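Local coordinates for hemolysin activator protein CdiB (Acinetobacter baumannii ACICU, PDB 6WIL) that probably secretes a contact-dependent growth inhibition toxin across the outer membrane, as a two-partner-secretion transporter of the Omp85 superfamily, at residues P491-W503 with R514-Y526. Sequence-based numbering, arbitrary orientation.
Sequences PNTQFYMAVDQGW and RYLLGSVLGLRTY. With C8E ((hydroxyethyloxy)tri(ethyloxy)octane), chain D.
The Tyr496 ring reaches across to the neighbouring strand and lies over Gly522, whose CA makes a CH-pi contact with one face, 4.2 Å from the ring centroid. On the opposite face the Arg524 guanidinium lies nearly flat, its CZ 3.7 Å from the same centroid and the two planes 19° apart, a cation-pi stack. Tyr496 CG sits between its own backbone N and carbonyl carbon (chi1 70°), which swings the ring across its hydrogen-bonded partner Gly522. At the guanidinium edge, Gln494 OE1 takes a weak bond from Arg524 NH1. Glu483 pairs with Arg524 NH2 and Asp533 accepts from Tyr496 OH, so strands on both sides help fix the stack. Strands 493-505 and 515-526 form an antiparallel hairpin in the 16-stranded transmembrane barrel characteristic of TpsB transporters. Side chains alternate: Tyr496, Ala498, Asp500 and Arg524 face the lumen, where Arg464 forms a salt bridge with Asp500, while Phe495, Leu521 and Leu523 lie on the outer surface. On that outer side Ser519 OG bonds to Ala498 O at 3.0 Å; Val520 N reaches this oxygen from the opposite face of the carbonyl plane. Farther along, Tyr515 OH points at Gln501 OE1, modelled only 2.5 Å away, a doubtful length, with ring and amide planes 81° apart. Trp503 leans obliquely on Tyr515, and the detergent C8E lies over one face of the Trp503 indole.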
# COMPACT_ATOMS: atom_id res chain seq x y z
N PRO A 491 -4.54 -25.11 15.97
CA PRO A 491 -3.74 -24.47 14.92
C PRO A 491 -4.60 -23.70 13.92
O PRO A 491 -5.78 -23.98 13.73
CB PRO A 491 -3.04 -25.66 14.24
CG PRO A 491 -3.89 -26.84 14.57
CD PRO A 491 -4.38 -26.58 15.96
N ASN A 492 -3.96 -22.70 13.30
CA ASN A 492 -4.56 -21.89 12.23
C ASN A 492 -5.85 -21.21 12.67
O ASN A 492 -6.77 -21.02 11.87
CB ASN A 492 -4.80 -22.74 10.97
CG ASN A 492 -3.52 -23.01 10.21
OD1 ASN A 492 -2.82 -22.08 9.81
ND2 ASN A 492 -3.21 -24.28 10.01
N THR A 493 -5.92 -20.82 13.94
CA THR A 493 -7.09 -20.15 14.50
C THR A 493 -6.61 -19.00 15.37
O THR A 493 -5.48 -18.99 15.86
CB THR A 493 -7.94 -21.11 15.33
OG1 THR A 493 -7.93 -22.41 14.72
CG2 THR A 493 -9.38 -20.62 15.42
N GLN A 494 -7.49 -18.01 15.56
CA GLN A 494 -7.16 -16.90 16.43
C GLN A 494 -8.44 -16.21 16.90
O GLN A 494 -9.39 -16.07 16.13
CB GLN A 494 -6.23 -15.89 15.73
CG GLN A 494 -6.69 -15.42 14.36
CD GLN A 494 -5.84 -14.28 13.82
OE1 GLN A 494 -6.37 -13.28 13.32
NE2 GLN A 494 -4.52 -14.43 13.91
N PHE A 495 -8.44 -15.80 18.17
CA PHE A 495 -9.49 -14.96 18.72
C PHE A 495 -9.09 -13.50 18.59
O PHE A 495 -7.90 -13.17 18.57
CB PHE A 495 -9.74 -15.29 20.20
CG PHE A 495 -9.93 -16.75 20.48
CD1 PHE A 495 -11.08 -17.40 20.08
CD2 PHE A 495 -8.96 -17.47 21.16
CE1 PHE A 495 -11.26 -18.74 20.35
CE2 PHE A 495 -9.13 -18.81 21.43
CZ PHE A 495 -10.28 -19.45 21.02
N TYR A 496 -10.09 -12.62 18.52
CA TYR A 496 -9.79 -11.20 18.44
C TYR A 496 -10.88 -10.40 19.14
O TYR A 496 -12.05 -10.79 19.15
CB TYR A 496 -9.63 -10.72 16.99
CG TYR A 496 -10.91 -10.69 16.17
CD1 TYR A 496 -11.71 -9.56 16.12
CD2 TYR A 496 -11.29 -11.80 15.41
CE1 TYR A 496 -12.87 -9.54 15.36
CE2 TYR A 496 -12.45 -11.78 14.65
CZ TYR A 496 -13.23 -10.65 14.63
OH TYR A 496 -14.38 -10.64 13.87
N MSE A 497 -10.47 -9.29 19.74
CA MSE A 497 -11.40 -8.31 20.30
C MSE A 497 -11.08 -6.95 19.70
O MSE A 497 -9.91 -6.62 19.50
CB MSE A 497 -11.31 -8.27 21.83
CG MSE A 497 -12.58 -7.79 22.51
SE MSE A 497 -12.25 -6.62 24.04
CE MSE A 497 -10.92 -7.70 24.98
N ALA A 498 -12.10 -6.17 19.38
CA ALA A 498 -11.91 -4.91 18.68
C ALA A 498 -12.69 -3.80 19.36
O ALA A 498 -13.78 -4.01 19.90
CB ALA A 498 -12.32 -5.02 17.21
N VAL A 499 -12.12 -2.59 19.32
CA VAL A 499 -12.75 -1.38 19.82
C VAL A 499 -12.56 -0.29 18.77
O VAL A 499 -11.43 0.07 18.45
CB VAL A 499 -12.18 -0.93 21.17
CG1 VAL A 499 -12.84 0.37 21.62
CG2 VAL A 499 -12.35 -2.01 22.22
N ASP A 500 -13.67 0.23 18.24
CA ASP A 500 -13.66 1.23 17.18
C ASP A 500 -14.30 2.52 17.67
O ASP A 500 -15.08 2.53 18.63
CB ASP A 500 -14.39 0.73 15.93
CG ASP A 500 -13.75 -0.51 15.32
OD1 ASP A 500 -12.72 -0.97 15.84
OD2 ASP A 500 -14.29 -1.01 14.32
N GLN A 501 -13.97 3.62 16.98
CA GLN A 501 -14.44 4.95 17.34
C GLN A 501 -14.60 5.78 16.07
O GLN A 501 -13.72 5.77 15.21
CB GLN A 501 -13.48 5.67 18.29
CG GLN A 501 -13.38 5.06 19.68
CD GLN A 501 -12.33 5.74 20.53
OE1 GLN A 501 -12.60 6.74 21.20
NE2 GLN A 501 -11.12 5.21 20.50
N GLY A 502 -15.70 6.51 15.98
CA GLY A 502 -15.92 7.41 14.87
C GLY A 502 -16.25 8.82 15.34
O GLY A 502 -16.80 9.02 16.42
N TRP A 503 -15.89 9.79 14.50
CA TRP A 503 -16.14 11.20 14.78
C TRP A 503 -16.62 11.88 13.50
O TRP A 503 -16.03 11.68 12.44
CB TRP A 503 -14.88 11.91 15.27
CG TRP A 503 -14.44 11.55 16.64
CD1 TRP A 503 -14.89 12.08 17.81
CD2 TRP A 503 -13.43 10.60 17.00
NE1 TRP A 503 -14.23 11.51 18.88
CE2 TRP A 503 -13.33 10.60 18.40
CE3 TRP A 503 -12.60 9.75 16.26
CZ2 TRP A 503 -12.44 9.78 19.09
CZ3 TRP A 503 -11.71 8.94 16.94
CH2 TRP A 503 -11.64 8.96 18.34
N ARG A 514 -22.11 13.26 17.39
CA ARG A 514 -20.86 13.30 16.66
C ARG A 514 -19.91 12.17 17.01
O ARG A 514 -18.76 12.17 16.54
CB ARG A 514 -20.17 14.65 16.91
CG ARG A 514 -21.11 15.84 16.93
CD ARG A 514 -20.35 17.14 17.17
NE ARG A 514 -19.61 17.12 18.43
CZ ARG A 514 -18.93 18.15 18.91
NH1 ARG A 514 -18.28 18.04 20.06
NH2 ARG A 514 -18.89 19.30 18.24
N TYR A 515 -20.33 11.21 17.82
CA TYR A 515 -19.41 10.21 18.35
C TYR A 515 -20.06 8.84 18.41
O TYR A 515 -21.23 8.70 18.78
CB TYR A 515 -18.91 10.61 19.74
CG TYR A 515 -17.87 9.67 20.30
CD1 TYR A 515 -16.55 9.77 19.89
CD2 TYR A 515 -18.20 8.69 21.22
CE1 TYR A 515 -15.58 8.92 20.39
CE2 TYR A 515 -17.23 7.84 21.73
CZ TYR A 515 -15.92 7.96 21.31
OH TYR A 515 -14.95 7.12 21.80
N LEU A 516 -19.28 7.82 18.05
CA LEU A 516 -19.69 6.43 18.15
C LEU A 516 -18.57 5.62 18.79
O LEU A 516 -17.39 5.85 18.52
CB LEU A 516 -20.03 5.84 16.78
CG LEU A 516 -21.37 6.24 16.15
CD1 LEU A 516 -21.53 5.63 14.77
CD2 LEU A 516 -22.53 5.85 17.05
N LEU A 517 -18.95 4.67 19.64
CA LEU A 517 -18.01 3.74 20.25
C LEU A 517 -18.63 2.36 20.24
O LEU A 517 -19.66 2.13 20.88
CB LEU A 517 -17.66 4.16 21.68
CG LEU A 517 -16.80 3.17 22.47
CD1 LEU A 517 -15.35 3.21 22.02
CD2 LEU A 517 -16.90 3.41 23.97
N GLY A 518 -18.01 1.44 19.50
CA GLY A 518 -18.48 0.07 19.44
C GLY A 518 -17.40 -0.91 19.82
O GLY A 518 -16.21 -0.57 19.81
N SER A 519 -17.79 -2.14 20.15
CA SER A 519 -16.83 -3.18 20.50
C SER A 519 -17.25 -4.49 19.87
O SER A 519 -18.44 -4.75 19.68
CB SER A 519 -16.69 -3.34 22.02
OG SER A 519 -15.56 -4.13 22.34
N VAL A 520 -16.26 -5.32 19.54
CA VAL A 520 -16.48 -6.56 18.81
C VAL A 520 -15.60 -7.65 19.40
O VAL A 520 -14.43 -7.40 19.74
CB VAL A 520 -16.20 -6.37 17.30
CG1 VAL A 520 -15.83 -7.69 16.64
CG2 VAL A 520 -17.40 -5.76 16.62
N LEU A 521 -16.16 -8.85 19.54
CA LEU A 521 -15.42 -10.03 19.95
C LEU A 521 -15.74 -11.16 18.98
O LEU A 521 -16.91 -11.42 18.70
CB LEU A 521 -15.77 -10.44 21.39
CG LEU A 521 -15.03 -11.64 21.97
CD1 LEU A 521 -13.57 -11.32 22.21
CD2 LEU A 521 -15.70 -12.11 23.26
N GLY A 522 -14.71 -11.82 18.47
CA GLY A 522 -14.94 -12.85 17.48
C GLY A 522 -13.74 -13.76 17.30
O GLY A 522 -12.76 -13.70 18.05
N LEU A 523 -13.84 -14.62 16.28
CA LEU A 523 -12.80 -15.60 15.99
C LEU A 523 -12.69 -15.79 14.48
O LEU A 523 -13.63 -15.51 13.73
CB LEU A 523 -13.07 -16.94 16.67
CG LEU A 523 -14.14 -17.84 16.04
CD1 LEU A 523 -14.02 -19.25 16.57
CD2 LEU A 523 -15.55 -17.30 16.28
N ARG A 524 -11.53 -16.27 14.05
CA ARG A 524 -11.24 -16.54 12.64
C ARG A 524 -10.45 -17.84 12.54
O ARG A 524 -9.61 -18.13 13.39
CB ARG A 524 -10.44 -15.41 11.99
CG ARG A 524 -11.01 -14.02 12.17
CD ARG A 524 -9.91 -12.98 12.06
NE ARG A 524 -10.41 -11.62 12.12
CZ ARG A 524 -9.69 -10.57 12.51
NH1 ARG A 524 -8.43 -10.74 12.90
NH2 ARG A 524 -10.23 -9.36 12.53
N THR A 525 -10.72 -18.61 11.49
CA THR A 525 -10.04 -19.88 11.31
C THR A 525 -9.92 -20.22 9.82
O THR A 525 -10.75 -19.80 9.01
CB THR A 525 -10.75 -21.02 12.05
OG1 THR A 525 -10.02 -22.24 11.90
CG2 THR A 525 -12.17 -21.21 11.52
N TYR A 526 -8.87 -20.97 9.49
CA TYR A 526 -8.59 -21.39 8.12
C TYR A 526 -8.43 -22.90 8.09
O TYR A 526 -7.52 -23.44 8.73
CB TYR A 526 -7.32 -20.70 7.59
CG TYR A 526 -7.05 -20.90 6.11
CD1 TYR A 526 -6.35 -22.01 5.66
CD2 TYR A 526 -7.49 -19.98 5.17
CE1 TYR A 526 -6.10 -22.20 4.31
CE2 TYR A 526 -7.24 -20.16 3.82
CZ TYR A 526 -6.54 -21.27 3.40
OH TYR A 526 -6.29 -21.45 2.06
C1 C8E D . -3.60 17.93 5.44
C2 C8E D . -4.94 17.21 5.62
C3 C8E D . -4.73 15.70 5.55
C4 C8E D . -6.06 14.99 5.79
C5 C8E D . -6.48 15.17 7.25
C6 C8E D . -7.90 14.64 7.42
C7 C8E D . -8.07 14.10 8.84
C8 C8E D . -8.65 15.19 9.74
O9 C8E D . -9.87 14.74 10.25
C10 C8E D . -10.53 15.65 11.08
C11 C8E D . -11.95 15.16 11.34
O12 C8E D . -12.24 15.26 12.71
C13 C8E D . -13.59 15.07 13.02
C14 C8E D . -13.80 15.24 14.53
O15 C8E D . -12.61 14.95 15.21
C16 C8E D . -12.75 14.95 16.61
C17 C8E D . -11.61 14.16 17.25
O18 C8E D . -10.39 14.81 17.04
C19 C8E D . -9.34 14.34 17.85
C20 C8E D . -8.19 13.83 16.98
O21 C8E D . -7.76 14.84 16.12